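Putative C39-like peptidase (Bacillus anthracis, PDB 3ERV) is of unknown function but is probably a papain-like cysteine peptidase that cleaves peptide bonds. Local coordinates at residues Gln41-Leu46 with Asp194-Ser199; Glu91-Asn96 with Tyr105-Gly110; Val146-Ala151 with Glu177-Leu182; Phe153-Glu158 with Phe209-Val214. All coordinates share one frame; numbering follows the deposited sequence.

Contact 1: Gln41-Leu46 with Asp194-Ser199; sequences QQLPEL and DPLKDS
Gln42 N donates to Pro195 O at 2.9 Å, a backbone bond made where the two loops come closest, with Gln41 CA 4.3 Å from Pro195 CA. The acceptor belongs to a type I beta turn running from Asp194 to Lys197, and it has further company: a water spans from it to Leu43 N, and Gln41 CA makes a CA-H...O contact with it at 3.3 Å. The turn is also braced from within, because Leu196 N reaches Asp194 OD1 in an Asx turn.

Among the side chains, Gln41 is bent at chi2 (-60°), which turns CD toward the beta turn; from there NE2 donates to Asp194 O at 3.1 Å, the acceptor lying in its amide plane. Lys197 N closes the turn on this same oxygen from the opposite face of the carbonyl plane, so two donors grip it. Gln42 crosses Leu196 with its amide, OE1 lying 3.5 Å from Leu196 CG; Leu43 CD1 meets Leu196 CD2 at 3.8 Å.

The side chain of Gln42 also touches Cys50 and Thr53 of helix 50-61, a placing that recalls the oxyanion-hole glutamine of papain-like enzymes. Asp194, following strand 189-193, is hydrogen-bonded through OD1 to His178 on strand 177-185, while Lys68 of helix 68-74 bonds to Gln41 O, so the contact joins the helical side of the fold to the sheet.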
loop_
_atom_site.group_PDB
_atom_site.type_symbol
_atom_site.label_atom_id
_atom_site.label_comp_id
_atom_site.label_asym_id
_atom_site.label_seq_id
_atom_site.Cartn_x
_atom_site.Cartn_y
_atom_site.Cartn_z
ATOM N N GLN A 41 -4.413 -9.954 -8.369
ATOM C CA GLN A 41 -4.400 -10.653 -7.100
ATOM C C GLN A 41 -2.942 -10.981 -6.778
ATOM O O GLN A 41 -2.217 -11.350 -7.690
ATOM C CB GLN A 41 -5.218 -11.955 -7.223
ATOM C CG GLN A 41 -6.749 -11.708 -7.227
ATOM C CD GLN A 41 -7.259 -11.011 -5.943
ATOM O OE1 GLN A 41 -7.733 -11.682 -4.999
ATOM N NE2 GLN A 41 -7.170 -9.649 -5.904
ATOM N N GLN A 42 -2.522 -10.868 -5.503
ATOM C CA GLN A 42 -1.151 -11.252 -5.143
ATOM C C GLN A 42 -0.920 -12.776 -5.228
ATOM O O GLN A 42 0.158 -13.217 -5.656
ATOM C CB GLN A 42 -0.751 -10.711 -3.761
ATOM C CG GLN A 42 -1.562 -11.267 -2.550
ATOM C CD GLN A 42 -1.301 -10.465 -1.277
ATOM O OE1 GLN A 42 -1.706 -9.327 -1.165
ATOM N NE2 GLN A 42 -0.607 -11.065 -0.321
ATOM N N LEU A 43 -1.926 -13.566 -4.828
ATOM C CA LEU A 43 -1.800 -15.032 -4.837
ATOM C C LEU A 43 -2.120 -15.527 -6.201
ATOM O O LEU A 43 -2.858 -14.876 -6.920
ATOM C CB LEU A 43 -2.778 -15.697 -3.845
ATOM C CG LEU A 43 -2.601 -15.294 -2.402
ATOM C CD1 LEU A 43 -3.801 -15.740 -1.548
ATOM C CD2 LEU A 43 -1.278 -15.877 -1.877
ATOM N N PRO A 44 -1.575 -16.692 -6.576
ATOM C CA PRO A 44 -0.799 -17.557 -5.672
ATOM C C PRO A 44 0.715 -17.230 -5.533
ATOM O O PRO A 44 1.341 -17.687 -4.582
ATOM C CB PRO A 44 -0.949 -18.933 -6.338
ATOM C CG PRO A 44 -1.013 -18.601 -7.828
ATOM C CD PRO A 44 -1.887 -17.372 -7.865
ATOM N N GLU A 45 1.295 -16.484 -6.476
ATOM C CA GLU A 45 2.752 -16.244 -6.521
ATOM C C GLU A 45 3.402 -15.490 -5.338
ATOM O O GLU A 45 4.535 -15.758 -4.981
ATOM C CB GLU A 45 3.102 -15.523 -7.820
ATOM C CG GLU A 45 2.586 -16.259 -9.003
ATOM C CD GLU A 45 1.203 -15.843 -9.475
ATOM O OE1 GLU A 45 0.351 -15.267 -8.755
ATOM O OE2 GLU A 45 0.978 -16.122 -10.635
ATOM N N LEU A 46 2.682 -14.574 -4.720
ATOM C CA LEU A 46 3.283 -13.664 -3.726
ATOM C C LEU A 46 2.508 -13.710 -2.437
ATOM O O LEU A 46 1.546 -12.957 -2.298
ATOM C CB LEU A 46 3.292 -12.219 -4.249
ATOM C CG LEU A 46 4.101 -11.938 -5.540
ATOM C CD1 LEU A 46 4.149 -10.426 -5.806
ATOM C CD2 LEU A 46 5.550 -12.505 -5.353
ATOM N N ASP A 194 -8.350 -4.696 -3.735
ATOM C CA ASP A 194 -7.670 -5.424 -2.679
ATOM C C ASP A 194 -7.024 -6.689 -3.260
ATOM O O ASP A 194 -7.749 -7.619 -3.671
ATOM C CB ASP A 194 -8.702 -5.796 -1.621
ATOM C CG ASP A 194 -8.086 -6.432 -0.408
ATOM O OD1 ASP A 194 -7.059 -7.150 -0.537
ATOM O OD2 ASP A 194 -8.641 -6.179 0.686
ATOM N N PRO A 195 -5.669 -6.733 -3.292
ATOM C CA PRO A 195 -4.936 -7.831 -3.934
ATOM C C PRO A 195 -5.174 -9.202 -3.281
ATOM O O PRO A 195 -4.784 -10.218 -3.845
ATOM C CB PRO A 195 -3.448 -7.413 -3.820
ATOM C CG PRO A 195 -3.401 -6.373 -2.736
ATOM C CD PRO A 195 -4.772 -5.736 -2.650
ATOM N N LEU A 196 -5.823 -9.220 -2.118
ATOM C CA LEU A 196 -6.256 -10.461 -1.492
ATOM C C LEU A 196 -7.751 -10.778 -1.630
ATOM O O LEU A 196 -8.204 -11.781 -1.101
ATOM C CB LEU A 196 -5.936 -10.439 -0.017
ATOM C CG LEU A 196 -4.500 -10.843 0.344
ATOM C CD1 LEU A 196 -4.301 -10.655 1.851
ATOM C CD2 LEU A 196 -4.229 -12.279 -0.078
ATOM N N LYS A 197 -8.532 -9.943 -2.293
ATOM C CA LYS A 197 -9.954 -10.261 -2.443
ATOM C C LYS A 197 -10.342 -10.379 -3.898
ATOM O O LYS A 197 -10.162 -9.450 -4.686
ATOM C CB LYS A 197 -10.837 -9.216 -1.782
ATOM C CG LYS A 197 -10.682 -9.083 -0.294
ATOM C CD LYS A 197 -11.315 -7.760 0.175
ATOM C CE LYS A 197 -11.555 -7.738 1.658
ATOM N NZ LYS A 197 -12.495 -8.813 1.963
ATOM N N ASP A 198 -10.909 -11.519 -4.252
ATOM C CA ASP A 198 -11.184 -11.825 -5.653
ATOM C C ASP A 198 -12.425 -11.124 -6.207
ATOM O O ASP A 198 -13.423 -11.780 -6.530
ATOM C CB ASP A 198 -11.343 -13.328 -5.814
ATOM C CG ASP A 198 -10.994 -13.800 -7.203
ATOM O OD1 ASP A 198 -10.752 -12.942 -8.090
ATOM O OD2 ASP A 198 -10.945 -15.037 -7.399
ATOM N N SER A 199 -12.355 -9.802 -6.351
ATOM C CA SER A 199 -13.534 -9.039 -6.771
ATOM C C SER A 199 -13.229 -7.599 -7.199
ATOM O O SER A 199 -12.436 -6.895 -6.548
ATOM C CB SER A 199 -14.562 -9.025 -5.638
ATOM O OG SER A 199 -15.555 -8.052 -5.866
HETATM O O HOH W 1 -4.643 -12.837 -3.874
#

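Contact 2: Glu91-Asn96 with Tyr105-Gly110; sequences EGFVGN and YGVYHG. With EDO (1,2-ethanediol), chain B.
Phe93 lays one face of its ring over the backbone of Gly106, with CE1 3.5 Å from Gly106 CA and CD1 3.7 Å from Gly106 C. The ring reaches this place because CG stands anti to the backbone N (chi1 -174°). Gly106 O is on that face too, offset toward the rim, whereas Gly95 C and Asn96 N lie in the ring plane at its edge. Val107 comes in obliquely, its CB 3.9 Å from Phe93 CD1, and its CG2 branch, anti to the backbone N, packs 3.6 Å from Phe93 N.

Val94 points toward the other segment, and the side chains of Val94 and Tyr105 meet CB to CB at 4.1 Å, since the phenol of Tyr105 leads away. That phenol turns an edge to Tyr108 CZ, and the two hydroxyls, Tyr105 OH and Tyr108 OH, share a hydrogen bond of 2.7 Å. The backbones are tied around Val94, whose N donates to Gly106 O at 3.0 Å and whose O accepts from Tyr105 N at 2.8 Å. A 1,2-ethanediol, probably from the crystallisation liquor, donates through O1 to Gly95 O.

Strand 93-94 runs parallel to strand 77-82 at the border of a small mixed sheet, and Val94 packs on Val78 and Phe80 there. The partner segment leads through Tyr108, the N-cap residue, into helix 109-119; Val107 N bonds to Glu51 of helix 50-61, and the Tyr105 ring meets Trp164 on strand 162-166.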
loop_
_atom_site.group_PDB
_atom_site.type_symbol
_atom_site.label_atom_id
_atom_site.label_comp_id
_atom_site.label_asym_id
_atom_site.label_seq_id
_atom_site.Cartn_x
_atom_site.Cartn_y
_atom_site.Cartn_z
ATOM N N GLU A 91 12.945 0.822 5.768
ATOM C CA GLU A 91 14.193 0.675 5.011
ATOM C C GLU A 91 14.034 -0.221 3.753
ATOM O O GLU A 91 14.567 0.075 2.689
ATOM C CB GLU A 91 15.313 0.181 5.891
ATOM C CG GLU A 91 16.668 0.544 5.314
ATOM C CD GLU A 91 17.818 -0.215 5.988
ATOM O OE1 GLU A 91 17.682 -0.531 7.203
ATOM O OE2 GLU A 91 18.850 -0.476 5.314
ATOM N N GLY A 92 13.259 -1.278 3.879
ATOM C CA GLY A 92 12.978 -2.129 2.733
ATOM C C GLY A 92 11.860 -3.089 3.083
ATOM O O GLY A 92 11.359 -3.092 4.236
ATOM N N PHE A 93 11.492 -3.940 2.115
ATOM C CA PHE A 93 10.590 -5.028 2.427
ATOM C C PHE A 93 11.245 -5.952 3.444
ATOM O O PHE A 93 12.361 -6.428 3.235
ATOM C CB PHE A 93 10.160 -5.819 1.160
ATOM C CG PHE A 93 9.126 -6.843 1.442
ATOM C CD1 PHE A 93 7.794 -6.586 1.166
ATOM C CD2 PHE A 93 9.479 -8.065 2.048
ATOM C CE1 PHE A 93 6.796 -7.566 1.462
ATOM C CE2 PHE A 93 8.501 -9.031 2.373
ATOM C CZ PHE A 93 7.163 -8.792 2.076
ATOM N N VAL A 94 10.540 -6.255 4.533
ATOM C CA VAL A 94 11.162 -7.038 5.635
ATOM C C VAL A 94 10.911 -8.543 5.479
ATOM O O VAL A 94 9.757 -9.025 5.632
ATOM C CB VAL A 94 10.670 -6.585 7.080
ATOM C CG1 VAL A 94 11.382 -7.411 8.203
ATOM C CG2 VAL A 94 10.888 -5.110 7.306
ATOM N N GLY A 95 11.976 -9.285 5.182
ATOM C CA GLY A 95 11.849 -10.689 5.068
ATOM C C GLY A 95 11.341 -11.158 3.712
ATOM O O GLY A 95 11.694 -10.566 2.666
ATOM N N ASN A 96 10.518 -12.201 3.734
ATOM C CA ASN A 96 10.215 -12.996 2.548
ATOM C C ASN A 96 8.915 -12.580 1.878
ATOM O O ASN A 96 7.832 -12.720 2.442
ATOM C CB ASN A 96 10.210 -14.482 2.911
ATOM C CG ASN A 96 10.418 -15.368 1.702
ATOM O OD1 ASN A 96 9.567 -15.398 0.789
ATOM N ND2 ASN A 96 11.563 -16.070 1.660
ATOM N N TYR A 105 7.274 -9.521 6.733
ATOM C CA TYR A 105 6.258 -8.615 7.164
ATOM C C TYR A 105 5.650 -7.839 5.964
ATOM O O TYR A 105 4.603 -8.226 5.430
ATOM C CB TYR A 105 6.852 -7.677 8.243
ATOM C CG TYR A 105 5.889 -6.579 8.669
ATOM C CD1 TYR A 105 4.644 -6.903 9.232
ATOM C CD2 TYR A 105 6.217 -5.229 8.524
ATOM C CE1 TYR A 105 3.748 -5.913 9.622
ATOM C CE2 TYR A 105 5.319 -4.226 8.903
ATOM C CZ TYR A 105 4.080 -4.604 9.479
ATOM O OH TYR A 105 3.162 -3.675 9.904
ATOM N N GLY A 106 6.343 -6.790 5.500
ATOM C CA GLY A 106 5.798 -5.926 4.433
ATOM C C GLY A 106 6.785 -4.793 4.270
ATOM O O GLY A 106 7.935 -4.882 4.738
ATOM N N VAL A 107 6.341 -3.719 3.639
ATOM C CA VAL A 107 7.222 -2.608 3.327
ATOM C C VAL A 107 6.371 -1.358 3.460
ATOM O O VAL A 107 5.172 -1.387 3.181
ATOM C CB VAL A 107 7.832 -2.734 1.893
ATOM C CG1 VAL A 107 6.707 -2.717 0.850
ATOM C CG2 VAL A 107 8.802 -1.584 1.624
ATOM N N TYR A 108 6.970 -0.266 3.915
ATOM C CA TYR A 108 6.215 0.954 4.138
ATOM C C TYR A 108 6.412 1.928 2.963
ATOM O O TYR A 108 7.002 1.591 1.946
ATOM C CB TYR A 108 6.574 1.566 5.500
ATOM C CG TYR A 108 5.886 0.889 6.687
ATOM C CD1 TYR A 108 4.953 -0.137 6.475
ATOM C CD2 TYR A 108 6.129 1.303 8.029
ATOM C CE1 TYR A 108 4.299 -0.760 7.530
ATOM C CE2 TYR A 108 5.462 0.684 9.109
ATOM C CZ TYR A 108 4.534 -0.355 8.841
ATOM O OH TYR A 108 3.834 -1.022 9.859
ATOM N N HIS A 109 5.907 3.144 3.108
ATOM C CA HIS A 109 5.817 4.056 2.004
ATOM C C HIS A 109 7.181 4.483 1.386
ATOM O O HIS A 109 7.270 4.689 0.183
ATOM C CB HIS A 109 4.994 5.286 2.423
ATOM C CG HIS A 109 5.731 6.208 3.345
ATOM N ND1 HIS A 109 6.441 7.302 2.889
ATOM C CD2 HIS A 109 5.902 6.181 4.690
ATOM C CE1 HIS A 109 7.011 7.918 3.918
ATOM N NE2 HIS A 109 6.694 7.259 5.022
ATOM N N GLY A 110 8.240 4.624 2.182
ATOM C CA GLY A 110 9.512 5.146 1.614
ATOM C C GLY A 110 10.065 4.305 0.455
ATOM O O GLY A 110 10.196 4.764 -0.712
HETATM C C1 EDO B . 12.251 -12.188 -0.848
HETATM O O1 EDO B . 11.768 -11.163 0.012
HETATM C C2 EDO B . 13.556 -12.784 -0.397
HETATM O O2 EDO B . 13.350 -13.742 0.641
#

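Contact 3: Val146-Ala151 with Glu177-Leu182; sequences VIITNA and EHCVVL
Thr149 and His178 form an antiparallel hydrogen-bonded pair. Thr149 N donates to His178 O at 2.8 Å and nearly straight (175° at the hydrogen); the return bond, His178 N to Thr149 O, is 2.9 Å long with its donor above the carbonyl plane. Ile147 and Val180 repeat the pattern, with Ile147 N 2.8 Å from Val180 O, and their side chains run side by side in the same direction, Ile147 CG1 against Val180 CG2 at 3.8 Å. On the other face, Cys179 SG stands anti to the backbone N (chi1 177°) between two neighbours from the facing strand, 3.4 Å from Val146 CG1 and 3.8 Å from Ile148 CD1.

With 143° between their directions, these are twisted antiparallel strands of the central sheet. In papain-like peptidases such a sheet carries the catalytic histidine, and the geometry is consistent with His178 having that role: it touches Cys50 of helix 50-61, and Asp194 would be the third member of a possible Cys-His-Asp triad.

Beyond the pairing, His178 CB packs 3.6 Å from Ala151 N, where the first strand ends, and Leu196 touches its side chain. Phe209, Ala212 and Trp213 of helix 206-215 cover Ile147, Thr149 and Asn150, while Met58, Glu51 and Ser54 of helix 50-61 meet Val146, Cys179 and Val181. The amide of Asn150 is held by Thr152 and by Ala154 O.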
loop_
_atom_site.group_PDB
_atom_site.type_symbol
_atom_site.label_atom_id
_atom_site.label_comp_id
_atom_site.label_asym_id
_atom_site.label_seq_id
_atom_site.Cartn_x
_atom_site.Cartn_y
_atom_site.Cartn_z
ATOM N N VAL A 146 -2.181 4.189 -3.779
ATOM C CA VAL A 146 -1.812 3.013 -3.045
ATOM C C VAL A 146 -1.729 3.376 -1.550
ATOM O O VAL A 146 -1.067 4.360 -1.176
ATOM C CB VAL A 146 -0.472 2.473 -3.535
ATOM C CG1 VAL A 146 0.034 1.292 -2.628
ATOM C CG2 VAL A 146 -0.570 2.096 -5.015
ATOM N N ILE A 147 -2.403 2.602 -0.696
ATOM C CA ILE A 147 -2.411 2.946 0.725
ATOM C C ILE A 147 -2.041 1.787 1.662
ATOM O O ILE A 147 -2.401 0.631 1.427
ATOM C CB ILE A 147 -3.744 3.609 1.156
ATOM C CG1 ILE A 147 -4.857 2.578 1.135
ATOM C CG2 ILE A 147 -4.100 4.871 0.289
ATOM C CD1 ILE A 147 -5.181 2.061 2.519
ATOM N N ILE A 148 -1.301 2.079 2.714
ATOM C CA ILE A 148 -1.033 1.046 3.707
ATOM C C ILE A 148 -2.110 1.182 4.817
ATOM O O ILE A 148 -2.353 2.282 5.283
ATOM C CB ILE A 148 0.372 1.203 4.341
ATOM C CG1 ILE A 148 1.473 1.244 3.273
ATOM C CG2 ILE A 148 0.633 0.103 5.403
ATOM C CD1 ILE A 148 1.619 0.006 2.501
ATOM N N THR A 149 -2.742 0.080 5.216
ATOM C CA THR A 149 -3.776 0.112 6.261
ATOM C C THR A 149 -3.713 -1.210 6.986
ATOM O O THR A 149 -2.655 -1.840 6.985
ATOM C CB THR A 149 -5.195 0.334 5.692
ATOM O OG1 THR A 149 -6.135 0.427 6.773
ATOM C CG2 THR A 149 -5.629 -0.828 4.773
ATOM N N ASN A 150 -4.812 -1.647 7.608
ATOM C CA ASN A 150 -4.852 -3.030 8.123
ATOM C C ASN A 150 -6.004 -3.804 7.482
ATOM O O ASN A 150 -6.957 -3.208 6.993
ATOM C CB ASN A 150 -4.935 -3.071 9.654
ATOM C CG ASN A 150 -6.344 -2.752 10.157
ATOM O OD1 ASN A 150 -7.238 -3.593 10.115
ATOM N ND2 ASN A 150 -6.550 -1.529 10.550
ATOM N N ALA A 151 -5.910 -5.131 7.484
ATOM C CA ALA A 151 -6.857 -5.969 6.738
ATOM C C ALA A 151 -8.359 -5.779 7.090
ATOM O O ALA A 151 -9.230 -6.117 6.262
ATOM C CB ALA A 151 -6.455 -7.417 6.855
ATOM N N GLU A 177 -1.273 -5.916 8.938
ATOM C CA GLU A 177 -0.870 -4.913 7.920
ATOM C C GLU A 177 -1.333 -5.355 6.542
ATOM O O GLU A 177 -1.180 -6.518 6.173
ATOM C CB GLU A 177 0.664 -4.713 7.877
ATOM C CG GLU A 177 1.150 -3.628 6.859
ATOM C CD GLU A 177 1.730 -4.163 5.523
ATOM O OE1 GLU A 177 1.784 -5.393 5.297
ATOM O OE2 GLU A 177 2.121 -3.324 4.667
ATOM N N HIS A 178 -1.865 -4.412 5.785
ATOM C CA HIS A 178 -2.366 -4.677 4.466
ATOM C C HIS A 178 -2.183 -3.470 3.519
ATOM O O HIS A 178 -1.940 -2.316 3.947
ATOM C CB HIS A 178 -3.833 -5.107 4.556
ATOM C CG HIS A 178 -4.358 -5.755 3.299
ATOM N ND1 HIS A 178 -3.606 -6.631 2.536
ATOM C CD2 HIS A 178 -5.555 -5.650 2.673
ATOM C CE1 HIS A 178 -4.318 -7.042 1.502
ATOM N NE2 HIS A 178 -5.504 -6.456 1.557
ATOM N N CYS A 179 -2.297 -3.711 2.218
ATOM C CA CYS A 179 -2.091 -2.613 1.271
ATOM C C CYS A 179 -3.042 -2.787 0.127
ATOM O O CYS A 179 -3.171 -3.870 -0.414
ATOM C CB CYS A 179 -0.632 -2.592 0.788
ATOM S SG CYS A 179 -0.296 -1.327 -0.446
ATOM N N VAL A 180 -3.715 -1.707 -0.235
ATOM C CA VAL A 180 -4.769 -1.738 -1.257
ATOM C C VAL A 180 -4.675 -0.458 -2.111
ATOM O O VAL A 180 -3.945 0.479 -1.787
ATOM C CB VAL A 180 -6.232 -1.901 -0.633
ATOM C CG1 VAL A 180 -6.342 -3.132 0.323
ATOM C CG2 VAL A 180 -6.679 -0.637 0.063
ATOM N N VAL A 181 -5.413 -0.431 -3.209
ATOM C CA VAL A 181 -5.504 0.748 -4.058
ATOM C C VAL A 181 -6.844 1.391 -3.819
ATOM O O VAL A 181 -7.878 0.722 -3.987
ATOM C CB VAL A 181 -5.384 0.413 -5.604
ATOM C CG1 VAL A 181 -5.314 1.714 -6.430
ATOM C CG2 VAL A 181 -4.159 -0.519 -5.880
ATOM N N LEU A 182 -6.811 2.666 -3.436
ATOM C CA LEU A 182 -7.998 3.513 -3.339
ATOM C C LEU A 182 -8.423 3.980 -4.721
ATOM O O LEU A 182 -7.686 4.703 -5.417
ATOM C CB LEU A 182 -7.739 4.727 -2.438
ATOM C CG LEU A 182 -8.888 5.760 -2.319
ATOM C CD1 LEU A 182 -10.125 5.173 -1.634
ATOM C CD2 LEU A 182 -8.432 7.012 -1.590
#

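Contact 4: Phe153-Glu158 with Phe209-Val214; sequences FAPLDE and FEQAWV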
loop_
_atom_site.group_PDB
_atom_site.type_symbol
_atom_site.label_atom_id
_atom_site.label_comp_id
_atom_site.label_asym_id
_atom_site.label_seq_id
_atom_site.Cartn_x
_atom_site.Cartn_y
_atom_site.Cartn_z
ATOM N N PHE A 153 -9.732 -2.791 7.788
ATOM C CA PHE A 153 -10.163 -1.481 7.351
ATOM C C PHE A 153 -10.883 -0.710 8.465
ATOM O O PHE A 153 -11.713 0.163 8.192
ATOM C CB PHE A 153 -11.049 -1.602 6.122
ATOM C CG PHE A 153 -10.413 -2.382 4.996
ATOM C CD1 PHE A 153 -9.188 -1.975 4.450
ATOM C CD2 PHE A 153 -11.024 -3.512 4.488
ATOM C CE1 PHE A 153 -8.596 -2.700 3.440
ATOM C CE2 PHE A 153 -10.435 -4.235 3.466
ATOM C CZ PHE A 153 -9.209 -3.831 2.949
ATOM N N ALA A 154 -10.556 -1.036 9.714
ATOM C CA ALA A 154 -11.054 -0.278 10.858
ATOM C C ALA A 154 -9.934 -0.155 11.864
ATOM O O ALA A 154 -8.987 -0.959 11.857
ATOM C CB ALA A 154 -12.296 -0.955 11.484
ATOM N N PRO A 155 -10.022 0.869 12.727
ATOM C CA PRO A 155 -8.971 1.094 13.722
ATOM C C PRO A 155 -8.782 -0.143 14.616
ATOM O O PRO A 155 -9.744 -0.903 14.909
ATOM C CB PRO A 155 -9.483 2.305 14.506
ATOM C CG PRO A 155 -10.402 3.017 13.512
ATOM C CD PRO A 155 -11.065 1.910 12.750
ATOM N N LEU A 156 -7.544 -0.395 15.005
ATOM C CA LEU A 156 -7.275 -1.570 15.778
ATOM C C LEU A 156 -7.028 -1.111 17.185
ATOM O O LEU A 156 -6.528 0.003 17.426
ATOM C CB LEU A 156 -6.045 -2.324 15.260
ATOM C CG LEU A 156 -6.143 -3.032 13.898
ATOM C CD1 LEU A 156 -4.766 -3.539 13.409
ATOM C CD2 LEU A 156 -7.193 -4.146 13.908
ATOM N N ASP A 157 -7.405 -1.976 18.115
ATOM C CA ASP A 157 -7.044 -1.826 19.495
ATOM C C ASP A 157 -5.530 -1.783 19.601
ATOM O O ASP A 157 -4.829 -2.512 18.903
ATOM C CB ASP A 157 -7.534 -3.063 20.230
ATOM C CG ASP A 157 -7.606 -2.864 21.718
ATOM O OD1 ASP A 157 -8.743 -3.006 22.236
ATOM O OD2 ASP A 157 -6.547 -2.588 22.368
ATOM N N GLU A 158 -5.041 -0.972 20.522
ATOM C CA GLU A 158 -3.614 -0.804 20.729
ATOM C C GLU A 158 -2.857 -2.088 20.979
ATOM O O GLU A 158 -1.683 -2.183 20.646
ATOM C CB GLU A 158 -3.358 0.133 21.909
ATOM C CG GLU A 158 -3.251 1.586 21.530
ATOM C CD GLU A 158 -1.952 1.884 20.787
ATOM O OE1 GLU A 158 -1.962 2.814 19.942
ATOM O OE2 GLU A 158 -0.932 1.173 21.040
ATOM N N PHE A 209 -12.479 3.205 7.660
ATOM C CA PHE A 209 -11.398 3.169 6.681
ATOM C C PHE A 209 -10.389 4.281 6.896
ATOM O O PHE A 209 -9.171 4.039 6.966
ATOM C CB PHE A 209 -11.952 3.264 5.252
ATOM C CG PHE A 209 -10.884 3.108 4.187
ATOM C CD1 PHE A 209 -10.615 1.871 3.639
ATOM C CD2 PHE A 209 -10.131 4.197 3.774
ATOM C CE1 PHE A 209 -9.633 1.727 2.671
ATOM C CE2 PHE A 209 -9.158 4.071 2.813
ATOM C CZ PHE A 209 -8.906 2.836 2.259
ATOM N N GLU A 210 -10.886 5.502 7.022
ATOM C CA GLU A 210 -9.994 6.637 7.146
ATOM C C GLU A 210 -9.205 6.582 8.434
ATOM O O GLU A 210 -8.036 6.996 8.486
ATOM C CB GLU A 210 -10.787 7.941 7.078
ATOM C CG GLU A 210 -11.650 8.097 5.837
ATOM C CD GLU A 210 -12.494 9.369 5.891
ATOM O OE1 GLU A 210 -12.615 9.929 6.998
ATOM O OE2 GLU A 210 -13.045 9.810 4.853
ATOM N N GLN A 211 -9.858 6.090 9.487
ATOM C CA GLN A 211 -9.256 6.057 10.825
ATOM C C GLN A 211 -8.174 4.984 10.900
ATOM O O GLN A 211 -7.095 5.197 11.484
ATOM C CB GLN A 211 -10.331 5.799 11.886
ATOM C CG GLN A 211 -11.235 6.989 12.140
ATOM C CD GLN A 211 -12.419 6.636 13.029
ATOM O OE1 GLN A 211 -12.872 5.477 13.069
ATOM N NE2 GLN A 211 -12.939 7.638 13.738
ATOM N N ALA A 212 -8.475 3.833 10.310
ATOM C CA ALA A 212 -7.488 2.759 10.136
ATOM C C ALA A 212 -6.239 3.260 9.371
ATOM O O ALA A 212 -5.105 2.995 9.777
ATOM C CB ALA A 212 -8.129 1.563 9.430
ATOM N N TRP A 213 -6.479 3.988 8.277
ATOM C CA TRP A 213 -5.409 4.565 7.410
ATOM C C TRP A 213 -4.521 5.521 8.200
ATOM O O TRP A 213 -3.284 5.417 8.173
ATOM C CB TRP A 213 -6.005 5.304 6.198
ATOM C CG TRP A 213 -4.952 5.966 5.354
ATOM C CD1 TRP A 213 -3.942 5.351 4.650
ATOM C CD2 TRP A 213 -4.783 7.378 5.144
ATOM N NE1 TRP A 213 -3.168 6.305 3.992
ATOM C CE2 TRP A 213 -3.655 7.549 4.296
ATOM C CE3 TRP A 213 -5.470 8.514 5.599
ATOM C CZ2 TRP A 213 -3.207 8.805 3.902
ATOM C CZ3 TRP A 213 -5.024 9.763 5.210
ATOM C CH2 TRP A 213 -3.913 9.902 4.351
ATOM N N VAL A 214 -5.166 6.450 8.912
ATOM C CA VAL A 214 -4.436 7.402 9.771
ATOM C C VAL A 214 -3.637 6.671 10.869
ATOM O O VAL A 214 -2.477 6.993 11.152
ATOM C CB VAL A 214 -5.405 8.449 10.398
ATOM C CG1 VAL A 214 -4.709 9.176 11.543
ATOM C CG2 VAL A 214 -5.888 9.445 9.339
#
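Phe153, Pro155 and Phe209 have the most surface buried in this meeting of a loop with a helix. The two phenylalanine side chains lie side by side and point the same way, with Phe153 CD1 4.1 Å from Phe209 CE1. Phe209 CG stands anti to the backbone N (chi1 -175°), which sends its side chain off in the same direction as that of Phe153. The backbone of Phe153 is in the left-handed region, phi 59°, and its carbonyl faces the helix: Phe153 O makes a CA-H...O contact with Phe209 CA at 3.4 Å.

Pro155 lies across Gln211. Its CG comes to 3.2 Å from Gln211 CB, too short for a relaxed carbon contact, so the exact placing is doubtful; Gln211 OE1 lies 3.5 Å from the same CG. Between the aromatic pair and the proline, Ala212 points its CB at the loop backbone, 3.5 Å from Ala154 C.

Strand 189-193 supplies Ile192 as a neighbour to both phenylalanines, and Phe153 also touches Asp194, the aspartate of a possible catalytic triad.

The pairing of the two segments thus rests on apolar side chains and on carbon set against backbone, which implies attachment by close fit, while the loop's directional bonds go to residues outside the pair, as from Leu156 N to Gln215 OE1.

How the contacts relate
Contact 3, the strand pair of the central sheet, touches each of the other three; its centre is 11 Å from that of contact 4 and 13 Å from those of contacts 1 and 2. Contacts 1 and 4 lie 22 Å apart between centres, yet meet where Asp194 OD2 nears Phe153 CZ at 3.3 Å. Contact 2 has no touch with contacts 1 or 4. Along the chain, contacts 2 and 3 follow one another inside the loop closed by contact 1, while contact 4 crosses contacts 1 and 3. Because contact 1 closes that long loop, segments far apart in sequence meet beside the central sheet, consistent with a papain-like active site.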